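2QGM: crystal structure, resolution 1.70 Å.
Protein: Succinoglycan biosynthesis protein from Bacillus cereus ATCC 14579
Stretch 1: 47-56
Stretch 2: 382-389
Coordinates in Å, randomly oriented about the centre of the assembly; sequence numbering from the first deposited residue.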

# COMPACT_ATOMS: atom_id res chain seq x y z
N SER A 47 8.18 11.50 -26.12
CA SER A 47 8.59 12.90 -26.04
C SER A 47 8.25 13.57 -24.72
O SER A 47 8.91 14.51 -24.29
CB SER A 47 7.95 13.69 -27.19
OG SER A 47 8.27 15.07 -27.09
N GLN A 48 7.21 13.07 -24.06
CA GLN A 48 6.78 13.65 -22.80
C GLN A 48 7.18 12.85 -21.56
O GLN A 48 6.94 13.29 -20.43
CB GLN A 48 5.27 13.86 -22.84
CG GLN A 48 4.86 14.84 -23.94
CD GLN A 48 3.36 14.98 -24.09
OE1 GLN A 48 2.74 14.32 -24.93
NE2 GLN A 48 2.76 15.83 -23.27
N ALA A 49 7.82 11.71 -21.77
CA ALA A 49 8.26 10.86 -20.67
C ALA A 49 9.63 11.29 -20.12
O ALA A 49 10.40 11.95 -20.82
CB ALA A 49 8.31 9.39 -21.13
N ASN A 50 9.90 10.94 -18.87
CA ASN A 50 11.19 11.23 -18.24
C ASN A 50 11.80 9.87 -17.94
O ASN A 50 11.36 9.18 -17.01
CB ASN A 50 10.99 12.02 -16.94
CG ASN A 50 10.36 13.37 -17.18
OD1 ASN A 50 10.99 14.28 -17.74
ND2 ASN A 50 9.11 13.52 -16.77
N PRO A 51 12.80 9.46 -18.72
CA PRO A 51 13.43 8.16 -18.50
C PRO A 51 14.19 7.98 -17.19
O PRO A 51 14.80 8.91 -16.66
CB PRO A 51 14.34 8.02 -19.71
CG PRO A 51 14.78 9.42 -19.96
CD PRO A 51 13.48 10.20 -19.81
N LEU A 52 14.13 6.75 -16.68
CA LEU A 52 14.82 6.39 -15.46
C LEU A 52 16.06 5.59 -15.87
O LEU A 52 16.00 4.78 -16.80
CB LEU A 52 13.90 5.56 -14.56
CG LEU A 52 12.64 6.31 -14.12
CD1 LEU A 52 11.75 5.36 -13.34
CD2 LEU A 52 13.00 7.53 -13.29
N LYS A 53 17.17 5.83 -15.19
CA LYS A 53 18.42 5.18 -15.52
C LYS A 53 18.71 3.87 -14.82
O LYS A 53 19.41 3.02 -15.35
CB LYS A 53 19.58 6.14 -15.25
CG LYS A 53 19.68 6.54 -13.78
CD LYS A 53 20.97 7.29 -13.48
CE LYS A 53 21.04 7.64 -12.00
NZ LYS A 53 22.32 8.29 -11.59
N THR A 54 18.17 3.70 -13.62
CA THR A 54 18.43 2.49 -12.84
C THR A 54 17.32 2.29 -11.82
O THR A 54 16.48 3.16 -11.63
CB THR A 54 19.76 2.63 -12.08
OG1 THR A 54 20.04 1.43 -11.35
CG2 THR A 54 19.69 3.81 -11.11
N ILE A 55 17.34 1.13 -11.16
CA ILE A 55 16.37 0.82 -10.11
C ILE A 55 17.13 0.77 -8.78
O ILE A 55 16.52 0.68 -7.71
CB ILE A 55 15.71 -0.56 -10.32
CG1 ILE A 55 16.77 -1.65 -10.34
CG2 ILE A 55 14.93 -0.59 -11.63
CD1 ILE A 55 16.20 -3.04 -10.45
N GLU A 56 18.46 0.83 -8.85
CA GLU A 56 19.31 0.75 -7.67
C GLU A 56 19.15 1.91 -6.70
O GLU A 56 19.43 3.06 -7.03
CB GLU A 56 20.78 0.63 -8.08
CG GLU A 56 21.11 -0.66 -8.81
CD GLU A 56 20.62 -1.89 -8.07
OE1 GLU A 56 20.97 -2.06 -6.88
OE2 GLU A 56 19.87 -2.69 -8.67
N PRO A 382 10.69 3.85 -26.61
CA PRO A 382 12.11 3.53 -26.55
C PRO A 382 12.88 3.81 -25.27
O PRO A 382 14.03 4.23 -25.31
CB PRO A 382 12.68 4.28 -27.77
CG PRO A 382 11.83 5.48 -27.84
CD PRO A 382 10.43 4.92 -27.59
N TYR A 383 12.24 3.59 -24.13
CA TYR A 383 12.88 3.74 -22.83
C TYR A 383 12.54 2.48 -22.06
O TYR A 383 11.37 2.09 -22.00
CB TYR A 383 12.33 4.93 -22.05
CG TYR A 383 12.75 6.29 -22.55
CD1 TYR A 383 14.08 6.56 -22.88
CD2 TYR A 383 11.83 7.33 -22.66
CE1 TYR A 383 14.48 7.82 -23.30
CE2 TYR A 383 12.21 8.59 -23.07
CZ TYR A 383 13.53 8.84 -23.39
OH TYR A 383 13.90 10.10 -23.79
N LYS A 384 13.54 1.83 -21.48
CA LYS A 384 13.30 0.61 -20.71
C LYS A 384 12.52 0.92 -19.44
O LYS A 384 11.74 0.10 -18.97
CB LYS A 384 14.63 -0.06 -20.36
CG LYS A 384 15.29 -0.79 -21.53
CD LYS A 384 16.74 -1.10 -21.21
CE LYS A 384 17.36 -2.01 -22.25
NZ LYS A 384 17.11 -1.52 -23.63
N MSE A 385 12.74 2.11 -18.88
CA MSE A 385 12.05 2.54 -17.67
C MSE A 385 11.83 4.05 -17.72
O MSE A 385 12.72 4.79 -18.14
CB MSE A 385 12.86 2.22 -16.43
CG MSE A 385 13.25 0.78 -16.30
SE MSE A 385 14.33 0.60 -14.74
CE MSE A 385 16.00 1.24 -15.44
N PHE A 386 10.67 4.50 -17.28
CA PHE A 386 10.40 5.92 -17.30
C PHE A 386 9.21 6.34 -16.45
O PHE A 386 8.38 5.51 -16.06
CB PHE A 386 10.17 6.40 -18.74
CG PHE A 386 9.06 5.68 -19.45
CD1 PHE A 386 9.30 4.47 -20.10
CD2 PHE A 386 7.78 6.24 -19.52
CE1 PHE A 386 8.29 3.81 -20.80
CE2 PHE A 386 6.76 5.59 -20.21
CZ PHE A 386 7.01 4.38 -20.86
N LEU A 387 9.16 7.64 -16.15
CA LEU A 387 8.07 8.22 -15.38
C LEU A 387 7.21 8.94 -16.40
O LEU A 387 7.73 9.47 -17.38
CB LEU A 387 8.58 9.26 -14.39
CG LEU A 387 9.51 8.81 -13.28
CD1 LEU A 387 10.17 10.02 -12.63
CD2 LEU A 387 8.72 8.02 -12.26
N LEU A 388 5.91 8.96 -16.16
CA LEU A 388 5.00 9.65 -17.06
C LEU A 388 3.95 10.36 -16.21
O LEU A 388 3.22 9.72 -15.46
CB LEU A 388 4.33 8.66 -18.01
CG LEU A 388 3.49 9.30 -19.11
CD1 LEU A 388 4.44 10.11 -19.99
CD2 LEU A 388 2.75 8.25 -19.94
N ASP A 389 3.88 11.69 -16.31
CA ASP A 389 2.89 12.48 -15.55
C ASP A 389 1.66 12.58 -16.45
O ASP A 389 1.62 13.40 -17.36
CB ASP A 389 3.43 13.89 -15.24
CG ASP A 389 2.51 14.69 -14.31
OD1 ASP A 389 1.30 14.37 -14.22
OD2 ASP A 389 3.00 15.64 -13.67
O HOH W 1 5.82 13.20 -17.96

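The two segments, at least 330 residues apart in sequence wherever they touch, are joined by a short antiparallel pairing whose polar core is made entirely of backbone atoms. Asn50 and Leu387 form a hydrogen-bonded pair: the amide N of Leu387 donates to Asn50 O at 2.8 Å, and Asn50 N donates to Leu387 O at 3.0 Å. Both bonds are almost linear, with N-H...O angles of 174° and 176°. Two residues further along, Leu52 N donates to Met385 O at 2.8 Å and 175°, extending the same ladder.

Pro51 lies between these bonds, opposite Phe386 in a non-hydrogen-bonded pair. Proline has no amide hydrogen to offer, and this position in the register asks for none toward the partner strand. The two backbones come close here, with Pro51 CA 4.0 Å from Phe386 CA, and Pro51 CA also makes a CA-H...O contact with Met385 O at 3.5 Å.

Beyond the other end of the ladder, a water takes over from direct pairing. It donates to Gln48 O at 2.7 Å and accepts from Asp389 N at 3.0 Å, so the two backbones remain linked where they no longer bond directly.

Packing follows the alternation of the strands. Pro51 and Phe386 project to one face, where Pro51 CB sits over the ring of Tyr383, 3.5 Å from the centroid of its six ring atoms and 12° off the ring normal, a well-centred CH-pi contact. The same ring meets Ala49 at its edge, with Ala49 CB 4.4 Å from Tyr383 CD2. The small Ala49 side chain points toward the second segment and is buried there, its CB 3.6 Å from Phe386 CD2 and 4.1 Å from Leu388 CD1.

Asn50 and Leu387 project to the other face. Their side chains approach only loosely, at 4.5 Å between Asn50 CB and Leu387 CB; Leu387 packs more closely against Leu52, whose CD2 lies 3.7 Å from Leu387 CG. Leu52 also meets the selenomethionine at position 385, with 4.0 Å between Leu52 CB and Met385 CB.

Met385 has more area covered by the opposing segment than any other residue in the contact. Its side chain carries the packing past the ladder into the loop that follows: the CE methyl lies 3.8 Å from both Lys53 C and Thr54 N, and SE approaches Ile55 CG2 to 3.4 Å. Within that loop, Glu56 N donates to Thr54 OG1 at 3.0 Å, a local bond bracketing Ile55.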